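Local coordinates for protein LamCAT (Aquimarina sp., PDB 6JIA) that probably hydrolyses laminarin and related beta-1,3-glucans as a laminarinase of glycosyl hydrolase family 16, at residues 32-37 and 206-211; 91-96 and 122-127; 115-120 and 169-174. All coordinates share one frame; numbering follows the deposited sequence.

Interaction 1. Residues 32-37 and 206-211. With BGC (beta-D-glucopyranose), chain B; GLC (alpha-D-glucopyranose), chain C; BGC (beta-D-glucopyranose), chain D.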
loop_
_atom_site.group_PDB
_atom_site.type_symbol
_atom_site.label_atom_id
_atom_site.label_comp_id
_atom_site.label_asym_id
_atom_site.label_seq_id
_atom_site.Cartn_x
_atom_site.Cartn_y
_atom_site.Cartn_z
ATOM N N GLY A 32 -4.215 -9.071 -10.527
ATOM C CA GLY A 32 -3.600 -10.345 -10.128
ATOM C C GLY A 32 -4.246 -11.022 -8.922
ATOM O O GLY A 32 -3.754 -12.078 -8.546
ATOM N N ASN A 33 -5.333 -10.496 -8.383
ATOM C CA ASN A 33 -5.968 -10.983 -7.125
ATOM C C ASN A 33 -7.480 -11.133 -7.302
ATOM O O ASN A 33 -8.173 -11.276 -6.294
ATOM C CB ASN A 33 -5.694 -10.035 -5.953
ATOM C CG ASN A 33 -4.221 -9.726 -5.746
ATOM O OD1 ASN A 33 -3.821 -8.553 -5.573
ATOM N ND2 ASN A 33 -3.412 -10.763 -5.717
ATOM N N ASN A 34 -7.969 -11.115 -8.525
ATOM C CA ASN A 34 -9.431 -11.218 -8.825
ATOM C C ASN A 34 -10.200 -10.087 -8.137
ATOM O O ASN A 34 -11.405 -10.247 -7.870
ATOM C CB ASN A 34 -9.965 -12.606 -8.462
ATOM C CG ASN A 34 -9.343 -13.706 -9.288
ATOM O OD1 ASN A 34 -9.264 -13.577 -10.510
ATOM N ND2 ASN A 34 -8.909 -14.776 -8.635
ATOM N N GLU A 35 -9.592 -8.911 -7.978
ATOM C CA GLU A 35 -10.282 -7.736 -7.363
ATOM C C GLU A 35 -11.413 -7.285 -8.269
ATOM O O GLU A 35 -11.356 -7.547 -9.486
ATOM C CB GLU A 35 -9.319 -6.582 -7.153
ATOM C CG GLU A 35 -8.135 -7.001 -6.324
ATOM C CD GLU A 35 -6.955 -6.079 -6.362
ATOM O OE1 GLU A 35 -7.081 -4.966 -6.963
ATOM O OE2 GLU A 35 -5.891 -6.508 -5.828
ATOM N N LEU A 36 -12.392 -6.613 -7.703
ATOM C CA LEU A 36 -13.655 -6.312 -8.438
ATOM C C LEU A 36 -13.692 -4.872 -8.955
ATOM O O LEU A 36 -14.660 -4.547 -9.700
ATOM C CB LEU A 36 -14.839 -6.565 -7.502
ATOM C CG LEU A 36 -14.950 -7.991 -6.964
ATOM C CD1 LEU A 36 -16.152 -8.105 -6.032
ATOM C CD2 LEU A 36 -15.064 -8.993 -8.108
ATOM N N GLN A 37 -12.750 -4.017 -8.550
ATOM C CA GLN A 37 -12.859 -2.558 -8.822
ATOM C C GLN A 37 -12.140 -2.146 -10.123
ATOM O O GLN A 37 -11.128 -2.751 -10.534
ATOM C CB GLN A 37 -12.357 -1.699 -7.662
ATOM C CG GLN A 37 -10.844 -1.605 -7.575
ATOM C CD GLN A 37 -10.164 -2.923 -7.319
ATOM O OE1 GLN A 37 -10.655 -3.741 -6.539
ATOM N NE2 GLN A 37 -8.953 -3.076 -7.871
ATOM N N GLY A 206 -12.913 -6.416 -2.869
ATOM C CA GLY A 206 -12.860 -7.872 -3.090
ATOM C C GLY A 206 -11.513 -8.356 -3.558
ATOM O O GLY A 206 -10.596 -7.542 -3.722
ATOM N N GLY A 207 -11.408 -9.669 -3.793
ATOM C CA GLY A 207 -10.139 -10.318 -4.152
ATOM C C GLY A 207 -9.865 -11.541 -3.316
ATOM O O GLY A 207 -10.619 -11.799 -2.405
ATOM N N ASN A 208 -8.794 -12.272 -3.643
ATOM C CA ASN A 208 -8.555 -13.630 -3.095
ATOM C C ASN A 208 -8.495 -13.542 -1.556
ATOM O O ASN A 208 -9.159 -14.339 -0.876
ATOM C CB ASN A 208 -7.315 -14.234 -3.726
ATOM C CG ASN A 208 -7.508 -14.533 -5.200
ATOM O OD1 ASN A 208 -8.622 -14.817 -5.665
ATOM N ND2 ASN A 208 -6.432 -14.368 -5.946
ATOM N N TRP A 209 -7.836 -12.526 -1.019
ATOM C CA TRP A 209 -7.644 -12.387 0.440
ATOM C C TRP A 209 -8.899 -11.892 1.151
ATOM O O TRP A 209 -9.403 -12.608 2.024
ATOM C CB TRP A 209 -6.375 -11.602 0.733
ATOM C CG TRP A 209 -6.110 -11.432 2.185
ATOM C CD1 TRP A 209 -6.575 -12.176 3.222
ATOM C CD2 TRP A 209 -5.319 -10.383 2.756
ATOM N NE1 TRP A 209 -6.129 -11.665 4.398
ATOM C CE2 TRP A 209 -5.356 -10.563 4.150
ATOM C CE3 TRP A 209 -4.588 -9.328 2.218
ATOM C CZ2 TRP A 209 -4.688 -9.705 5.023
ATOM C CZ3 TRP A 209 -3.938 -8.471 3.073
ATOM C CH2 TRP A 209 -3.985 -8.667 4.457
ATOM N N PRO A 210 -9.478 -10.712 0.852
ATOM C CA PRO A 210 -10.665 -10.283 1.595
ATOM C C PRO A 210 -11.908 -11.124 1.277
ATOM O O PRO A 210 -12.862 -11.165 2.085
ATOM C CB PRO A 210 -10.867 -8.835 1.123
ATOM C CG PRO A 210 -10.215 -8.766 -0.250
ATOM C CD PRO A 210 -9.051 -9.727 -0.166
ATOM N N GLY A 211 -11.907 -11.752 0.101
ATOM C CA GLY A 211 -13.082 -12.501 -0.367
ATOM C C GLY A 211 -14.023 -11.672 -1.214
ATOM O O GLY A 211 -13.696 -10.522 -1.592
HETATM C C2 BGC B . -0.715 -9.615 -7.111
HETATM C C3 BGC B . 0.253 -9.918 -8.231
HETATM C C4 BGC B . 0.695 -8.616 -8.899
HETATM C C5 BGC B . 1.333 -7.642 -7.846
HETATM C C6 BGC B . 1.616 -6.202 -8.452
HETATM C C1 BGC B . -0.017 -8.627 -6.121
HETATM O O2 BGC B . -0.954 -10.764 -6.352
HETATM O O3 BGC B . -0.496 -10.742 -9.111
HETATM O O4 BGC B . 1.659 -8.788 -9.959
HETATM O O5 BGC B . 0.313 -7.416 -6.798
HETATM O O6 BGC B . 0.349 -5.611 -8.903
HETATM C C1 GLC C . 0.722 -7.181 -1.843
HETATM C C2 GLC C . 0.153 -8.088 -2.923
HETATM C C3 GLC C . -0.351 -7.326 -4.104
HETATM C C4 GLC C . -1.374 -6.326 -3.663
HETATM C C5 GLC C . -0.682 -5.337 -2.653
HETATM C C6 GLC C . -1.661 -4.304 -2.054
HETATM O O1 GLC C . 1.984 -6.623 -2.219
HETATM O O2 GLC C . 1.097 -9.076 -3.186
HETATM O O3 GLC C . -0.931 -8.255 -5.034
HETATM O O4 GLC C . -1.964 -5.673 -4.772
HETATM O O5 GLC C . -0.269 -6.185 -1.533
HETATM O O6 GLC C . -2.787 -4.925 -1.416
HETATM C C2 BGC D . -0.684 -12.838 -10.163
HETATM C C3 BGC D . 0.118 -13.986 -10.750
HETATM C C4 BGC D . 1.061 -13.519 -11.848
HETATM C C5 BGC D . 1.948 -12.392 -11.206
HETATM C C6 BGC D . 3.072 -11.762 -12.089
HETATM C C1 BGC D . 0.331 -11.813 -9.638
HETATM O O2 BGC D . -1.384 -13.299 -9.101
HETATM O O3 BGC D . -0.837 -14.923 -11.355
HETATM O O4 BGC D . 1.773 -14.639 -12.251
HETATM O O5 BGC D . 1.106 -11.315 -10.765
HETATM O O6 BGC D . 2.367 -11.402 -13.285
HETATM O O HOH W 1 -5.363 -14.762 -8.571
#

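Interaction 2. Residues 91-96 and 122-127. With GLC (alpha-D-glucopyranose), chain C.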
loop_
_atom_site.group_PDB
_atom_site.type_symbol
_atom_site.label_atom_id
_atom_site.label_comp_id
_atom_site.label_asym_id
_atom_site.label_seq_id
_atom_site.Cartn_x
_atom_site.Cartn_y
_atom_site.Cartn_z
ATOM N N SER A 91 -13.875 0.274 7.209
ATOM C CA SER A 91 -13.896 -1.101 7.732
ATOM C C SER A 91 -15.261 -1.680 7.348
ATOM O O SER A 91 -16.260 -1.226 7.902
ATOM C CB SER A 91 -13.698 -1.104 9.229
ATOM O OG SER A 91 -13.787 -2.419 9.755
ATOM N N PHE A 92 -15.282 -2.553 6.341
ATOM C CA PHE A 92 -16.520 -3.158 5.795
ATOM C C PHE A 92 -16.129 -4.369 4.970
ATOM O O PHE A 92 -14.957 -4.490 4.503
ATOM C CB PHE A 92 -17.328 -2.137 5.001
ATOM C CG PHE A 92 -16.733 -1.738 3.683
ATOM C CD1 PHE A 92 -16.906 -2.513 2.552
ATOM C CD2 PHE A 92 -15.991 -0.583 3.575
ATOM C CE1 PHE A 92 -16.363 -2.127 1.345
ATOM C CE2 PHE A 92 -15.448 -0.191 2.366
ATOM C CZ PHE A 92 -15.653 -0.954 1.249
ATOM N N MET A 93 -17.076 -5.285 4.837
ATOM C CA MET A 93 -16.842 -6.592 4.195
ATOM C C MET A 93 -16.567 -6.340 2.709
ATOM O O MET A 93 -17.337 -5.619 2.045
ATOM C CB MET A 93 -18.048 -7.531 4.365
ATOM C CG MET A 93 -18.304 -7.980 5.800
ATOM S SD MET A 93 -16.859 -8.702 6.640
ATOM C CE MET A 93 -16.478 -10.030 5.503
ATOM N N GLY A 94 -15.408 -6.820 2.252
ATOM C CA GLY A 94 -14.956 -6.636 0.870
ATOM C C GLY A 94 -13.804 -5.643 0.744
ATOM O O GLY A 94 -13.228 -5.593 -0.333
ATOM N N SER A 95 -13.540 -4.815 1.754
ATOM C CA SER A 95 -12.636 -3.652 1.626
ATOM C C SER A 95 -11.214 -4.178 1.684
ATOM O O SER A 95 -10.982 -5.109 2.464
ATOM C CB SER A 95 -12.876 -2.614 2.686
ATOM O OG SER A 95 -12.710 -3.138 3.996
ATOM N N TRP A 96 -10.289 -3.522 0.993
ATOM C CA TRP A 96 -8.861 -3.949 1.025
ATOM C C TRP A 96 -7.960 -2.762 0.701
ATOM O O TRP A 96 -7.466 -2.608 -0.409
ATOM C CB TRP A 96 -8.691 -5.152 0.105
ATOM C CG TRP A 96 -7.299 -5.705 0.077
ATOM C CD1 TRP A 96 -6.283 -5.500 0.967
ATOM C CD2 TRP A 96 -6.796 -6.599 -0.910
ATOM N NE1 TRP A 96 -5.172 -6.194 0.588
ATOM C CE2 TRP A 96 -5.454 -6.874 -0.565
ATOM C CE3 TRP A 96 -7.358 -7.205 -2.033
ATOM C CZ2 TRP A 96 -4.674 -7.745 -1.321
ATOM C CZ3 TRP A 96 -6.576 -8.051 -2.778
ATOM C CH2 TRP A 96 -5.244 -8.300 -2.433
ATOM N N HIS A 122 -5.176 -3.841 5.261
ATOM C CA HIS A 122 -6.325 -4.214 6.104
ATOM C C HIS A 122 -7.362 -4.831 5.184
ATOM O O HIS A 122 -7.446 -4.368 4.021
ATOM C CB HIS A 122 -6.862 -2.974 6.822
ATOM C CG HIS A 122 -8.068 -3.240 7.651
ATOM N ND1 HIS A 122 -9.344 -3.038 7.177
ATOM C CD2 HIS A 122 -8.202 -3.726 8.896
ATOM C CE1 HIS A 122 -10.225 -3.385 8.112
ATOM N NE2 HIS A 122 -9.555 -3.812 9.178
ATOM N N VAL A 123 -8.097 -5.811 5.716
ATOM C CA VAL A 123 -9.235 -6.431 4.997
ATOM C C VAL A 123 -10.479 -6.416 5.863
ATOM O O VAL A 123 -10.379 -6.604 7.122
ATOM C CB VAL A 123 -8.872 -7.835 4.496
ATOM C CG1 VAL A 123 -7.821 -7.732 3.409
ATOM C CG2 VAL A 123 -8.411 -8.756 5.614
ATOM N N ASN A 124 -11.615 -6.273 5.191
ATOM C CA ASN A 124 -12.928 -6.579 5.789
ATOM C C ASN A 124 -13.102 -5.729 7.044
ATOM O O ASN A 124 -12.912 -4.471 6.949
ATOM C CB ASN A 124 -13.065 -8.090 5.974
ATOM C CG ASN A 124 -13.011 -8.830 4.655
ATOM O OD1 ASN A 124 -13.536 -8.344 3.655
ATOM N ND2 ASN A 124 -12.340 -9.970 4.642
ATOM N N THR A 125 -13.535 -6.322 8.154
ATOM C CA THR A 125 -13.737 -5.576 9.419
ATOM C C THR A 125 -12.717 -6.042 10.458
ATOM O O THR A 125 -12.982 -5.907 11.636
ATOM C CB THR A 125 -15.184 -5.723 9.897
ATOM O OG1 THR A 125 -15.403 -7.115 10.085
ATOM C CG2 THR A 125 -16.159 -5.156 8.890
ATOM N N GLU A 126 -11.553 -6.540 10.049
ATOM C CA GLU A 126 -10.568 -7.037 11.039
ATOM C C GLU A 126 -10.167 -5.919 12.020
ATOM O O GLU A 126 -10.014 -4.796 11.613
ATOM C CB GLU A 126 -9.344 -7.636 10.349
ATOM C CG GLU A 126 -9.673 -8.928 9.648
ATOM C CD GLU A 126 -8.481 -9.642 9.079
ATOM O OE1 GLU A 126 -7.332 -9.145 9.276
ATOM O OE2 GLU A 126 -8.701 -10.696 8.441
ATOM N N ALA A 127 -9.928 -6.290 13.271
ATOM C CA ALA A 127 -9.448 -5.388 14.351
ATOM C C ALA A 127 -7.918 -5.439 14.401
ATOM O O ALA A 127 -7.384 -5.507 15.502
ATOM C CB ALA A 127 -10.043 -5.793 15.670
HETATM C C1 GLC C . 0.722 -7.181 -1.843
HETATM C C2 GLC C . 0.153 -8.088 -2.923
HETATM C C3 GLC C . -0.351 -7.326 -4.104
HETATM C C4 GLC C . -1.374 -6.326 -3.663
HETATM C C5 GLC C . -0.682 -5.337 -2.653
HETATM C C6 GLC C . -1.661 -4.304 -2.054
HETATM O O1 GLC C . 1.984 -6.623 -2.219
HETATM O O2 GLC C . 1.097 -9.076 -3.186
HETATM O O3 GLC C . -0.931 -8.255 -5.034
HETATM O O4 GLC C . -1.964 -5.673 -4.772
HETATM O O5 GLC C . -0.269 -6.185 -1.533
HETATM O O6 GLC C . -2.787 -4.925 -1.416
HETATM O O HOH W 2 -10.645 -1.772 5.205
#

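Interaction 3. Residues 115-120 and 169-174. With GLC (alpha-D-glucopyranose), chain C.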
loop_
_atom_site.group_PDB
_atom_site.type_symbol
_atom_site.label_atom_id
_atom_site.label_comp_id
_atom_site.label_asym_id
_atom_site.label_seq_id
_atom_site.Cartn_x
_atom_site.Cartn_y
_atom_site.Cartn_z
ATOM N N GLY A 115 10.139 -7.595 -5.717
ATOM C CA GLY A 115 9.847 -7.393 -4.295
ATOM C C GLY A 115 8.672 -6.440 -4.061
ATOM O O GLY A 115 8.440 -5.485 -4.846
ATOM N N ALA A 116 8.009 -6.635 -2.933
ATOM C CA ALA A 116 6.980 -5.722 -2.408
ATOM C C ALA A 116 7.131 -5.609 -0.901
ATOM O O ALA A 116 7.378 -6.633 -0.235
ATOM C CB ALA A 116 5.619 -6.240 -2.804
ATOM N N ILE A 117 7.010 -4.391 -0.386
ATOM C CA ILE A 117 6.922 -4.103 1.063
ATOM C C ILE A 117 5.543 -3.515 1.305
ATOM O O ILE A 117 5.342 -2.361 0.889
ATOM C CB ILE A 117 7.993 -3.110 1.535
ATOM C CG1 ILE A 117 9.389 -3.451 0.994
ATOM C CG2 ILE A 117 7.963 -3.057 3.063
ATOM C CD1 ILE A 117 10.401 -2.334 1.274
ATOM N N ASP A 118 4.635 -4.291 1.894
ATOM C CA ASP A 118 3.335 -3.756 2.339
ATOM C C ASP A 118 3.517 -3.104 3.709
ATOM O O ASP A 118 3.788 -3.806 4.686
ATOM C CB ASP A 118 2.252 -4.830 2.398
ATOM C CG ASP A 118 1.840 -5.287 1.004
ATOM O OD1 ASP A 118 2.507 -6.174 0.510
ATOM O OD2 ASP A 118 0.819 -4.720 0.435
ATOM N N ILE A 119 3.402 -1.791 3.768
ATOM C CA ILE A 119 3.556 -1.043 5.036
ATOM C C ILE A 119 2.281 -1.144 5.865
ATOM O O ILE A 119 2.359 -1.270 7.118
ATOM C CB ILE A 119 3.963 0.404 4.746
ATOM C CG1 ILE A 119 5.270 0.471 3.940
ATOM C CG2 ILE A 119 4.043 1.135 6.081
ATOM C CD1 ILE A 119 5.555 1.817 3.323
ATOM N N MET A 120 1.142 -1.144 5.196
ATOM C CA MET A 120 -0.172 -1.329 5.848
ATOM C C MET A 120 -1.053 -2.022 4.833
ATOM O O MET A 120 -1.153 -1.508 3.692
ATOM C CB MET A 120 -0.860 -0.012 6.244
ATOM C CG MET A 120 -2.123 -0.159 7.007
ATOM S SD MET A 120 -3.586 -0.571 6.010
ATOM C CE MET A 120 -3.652 0.781 4.852
ATOM N N ILE A 169 14.101 -4.651 7.752
ATOM C CA ILE A 169 12.877 -3.812 7.683
ATOM C C ILE A 169 12.100 -4.013 8.991
ATOM O O ILE A 169 11.857 -5.178 9.363
ATOM C CB ILE A 169 12.041 -4.180 6.456
ATOM C CG1 ILE A 169 12.859 -4.102 5.160
ATOM C CG2 ILE A 169 10.797 -3.293 6.413
ATOM C CD1 ILE A 169 12.276 -4.862 4.001
ATOM N N LYS A 170 11.717 -2.921 9.648
ATOM C CA LYS A 170 10.855 -2.914 10.848
ATOM C C LYS A 170 9.536 -2.222 10.527
ATOM O O LYS A 170 9.576 -1.176 9.848
ATOM C CB LYS A 170 11.558 -2.174 11.972
ATOM C CG LYS A 170 12.846 -2.853 12.419
ATOM C CD LYS A 170 13.551 -2.059 13.425
ATOM C CE LYS A 170 14.859 -2.653 13.848
ATOM N NZ LYS A 170 15.242 -2.054 15.152
ATOM N N TRP A 171 8.428 -2.779 11.010
ATOM C CA TRP A 171 7.084 -2.174 10.852
ATOM C C TRP A 171 6.564 -1.629 12.176
ATOM O O TRP A 171 6.714 -2.297 13.239
ATOM C CB TRP A 171 6.099 -3.198 10.335
ATOM C CG TRP A 171 6.267 -3.607 8.909
ATOM C CD1 TRP A 171 5.423 -3.271 7.900
ATOM C CD2 TRP A 171 7.186 -4.573 8.381
ATOM N NE1 TRP A 171 5.788 -3.920 6.751
ATOM C CE2 TRP A 171 6.891 -4.699 7.009
ATOM C CE3 TRP A 171 8.266 -5.306 8.903
ATOM C CZ2 TRP A 171 7.609 -5.537 6.166
ATOM C CZ3 TRP A 171 8.992 -6.118 8.055
ATOM C CH2 TRP A 171 8.643 -6.262 6.712
ATOM N N PHE A 172 5.898 -0.489 12.111
ATOM C CA PHE A 172 5.335 0.187 13.297
ATOM C C PHE A 172 3.936 0.700 12.958
ATOM O O PHE A 172 3.691 1.125 11.796
ATOM C CB PHE A 172 6.199 1.354 13.750
ATOM C CG PHE A 172 7.672 1.093 13.912
ATOM C CD1 PHE A 172 8.511 1.085 12.822
ATOM C CD2 PHE A 172 8.223 0.919 15.173
ATOM C CE1 PHE A 172 9.883 0.918 12.981
ATOM C CE2 PHE A 172 9.589 0.773 15.325
ATOM C CZ PHE A 172 10.413 0.783 14.234
ATOM N N VAL A 173 3.054 0.653 13.947
ATOM C CA VAL A 173 1.822 1.484 13.973
ATOM C C VAL A 173 1.838 2.363 15.231
ATOM O O VAL A 173 2.028 1.824 16.348
ATOM C CB VAL A 173 0.557 0.625 13.908
ATOM C CG1 VAL A 173 -0.666 1.521 13.896
ATOM C CG2 VAL A 173 0.559 -0.332 12.737
ATOM N N ASP A 174 1.745 3.678 15.054
ATOM C CA ASP A 174 1.797 4.650 16.170
ATOM C C ASP A 174 3.097 4.467 16.964
ATOM O O ASP A 174 3.048 4.545 18.198
ATOM C CB ASP A 174 0.555 4.499 17.044
ATOM C CG ASP A 174 -0.716 4.748 16.230
ATOM O OD1 ASP A 174 -0.657 5.527 15.227
ATOM O OD2 ASP A 174 -1.750 4.190 16.596
HETATM C C1 GLC C . 0.722 -7.181 -1.843
HETATM C C2 GLC C . 0.153 -8.088 -2.923
HETATM C C3 GLC C . -0.351 -7.326 -4.104
HETATM C C4 GLC C . -1.374 -6.326 -3.663
HETATM C C5 GLC C . -0.682 -5.337 -2.653
HETATM C C6 GLC C . -1.661 -4.304 -2.054
HETATM O O1 GLC C . 1.984 -6.623 -2.219
HETATM O O2 GLC C . 1.097 -9.076 -3.186
HETATM O O3 GLC C . -0.931 -8.255 -5.034
HETATM O O4 GLC C . -1.964 -5.673 -4.772
HETATM O O5 GLC C . -0.269 -6.185 -1.533
HETATM O O6 GLC C . -2.787 -4.925 -1.416
HETATM O O HOH W 3 2.710 -0.665 9.646
#

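Interaction 1. Residues 32-37 and 206-211
Asn34 and Asn208 bring two amides together almost at right angles, their planes 78° apart. Asn34 ND2 donates edgewise, close to its own amide plane, to a lone pair of Asn208 OD1 at 3.0 Å, and the bond is nearly straight (164°). One face of the Asn208 amide lies under a backbone carbonyl: Asn33 O sits above it, 3.5 Å from Asn208 CG. Asn33 O also takes the N-H of Asn208 N at 2.9 Å, and the first torsion of Asn208 (chi1 -68°), which keeps CG beside the backbone N, folds the amide back beneath it. At the other edge Asn208 ND2 donates to a water, which in turn donates to Gly32 O. Gly32 O also accepts from O2 of the chain D glucose at 2.7 Å, so the contact borders the sugar-binding cleft on the concave side of the family 16 beta-jelly-roll, where a chain of 1,3-linked glucoses lies. Farther along, two glycines allow the backbones to close up. A CB on Gly206 would collide with Leu36 CD1, and one on Gly207 would press on Asn33 O and Glu35 CG. Gly206 O is buried without a polar partner, with Glu35 CG 3.6 Å away. Beyond CG the extended Glu35 chain reaches Gln37, whose NE2 donates to Glu35 OE1 at 2.8 Å, on the lone pair turned away from the other carboxylate oxygen.

Interaction 2. Residues 91-96 and 122-127
Trp96 and Val123 lie side by side and point the same way, with the valine methyl CG1 over the face of the indole's five-membered ring, 4.1 Å from its centroid: a CH-pi contact. His122 O comes to the same indole at its edge, near the ring plane, 3.5 Å from Trp96 CD1. The ring nitrogen is used elsewhere, donating to Glu121. Asn124 is handled differently. Its CG stands beside the backbone N (chi1 -62°), which aims OD1 at the opposite turn, where Gly94 N donates to Asn124 OD1 at 2.8 Å in the carbonyl plane and almost straight (166°); its ND2 goes to Pro210 O. Met93, bent at chi2 and chi3, swings back across this amide and sets CE 3.8 Å from Asn124 CG. Two beta turns thus face each other at the edge of the jelly-roll cleft: type II over Phe92 to Ser95, with Gly94 at its third position, and type II' over Val123 to Glu126, with Asn124 at its second. Asn124 N closes them together on Ser95 O at 3.0 Å, just where strand 95-103 begins. Inside the first turn Phe92 O is gripped twice, by Ser95 N and by Ser95 OG at 2.7 Å, while Ser95 CB rests over the centre of the phenyl ring. A water in the plane of the imidazole joins Ser95 OG to His122 ND1. From NE2 the His122 ring donates, again in its own plane, to Glu126 O at 2.7 Å.

Interaction 3. Residues 115-120 and 169-174
Trp171 NE1 donates to Asp118 O at 2.9 Å with an angle of 155° at the hydrogen. The oxygen lies close to the indole plane, whereas the donor stands 33° off the carbonyl plane, so the bond reaches the peptide somewhat from above. Ile119 O meets the same indole edge, 3.7 Å from Trp171 CD1, and a water donates both to that carbonyl and to Phe172 O, giving the two segments a second, indirect link. Away from the polar edge the packing is apolar. Ile117 CG2 crosses against Trp171 CZ2 at 4.0 Å, and Ile117 CD1 meets Ile169 CD1 tip to tip at 4.2 Å. Ile169 CG2 covers one face of the indole toward its rim. With an alanine in place of Trp171, Asp118 O would probably lose its buried N-H donor and a gap would open beside Ile117 and Ile169. The axes of strands 116-118 and 169-173 come within 9.9 Å and their directions differ by 25°, the spacing of two sheets packed face to face, and these side chains lie in the layer between them. While its carbonyl looks inward, Asp118 turns its carboxylate into the cleft, where O1 of the chain C glucose donates to Asp118 OD1 at 2.8 Å. Opposite Phe99 the chain takes an extra residue, Ile119 and Met120 together forming a classic bulge. A bulge here, within a Glu-x-Asp-x-x-Glu signature running to Glu121, is characteristic of family 16 laminarinases, although Ala116 occupies the first glutamate position in this chain.

In the fold
From the N terminus, residues 32-37 come first and wait 168 residues for 206-211, so interaction 1 closes the longest loop and encloses the first segments of the others as well as their partners. Residues 91-96 follow, then 115-120, and 122-127 return to close interaction 2; residues 169-174 close interaction 3 later, so interactions 2 and 3 cross. Only Glu121 separates 115-120 from 122-127. Interactions 1 and 2 touch directly, through Gly206 N with Gly94 O and at further points between their loops, at one side of the cleft. Interaction 3 ties the cleft sheet to the sheet behind it. All three reach the same glucose.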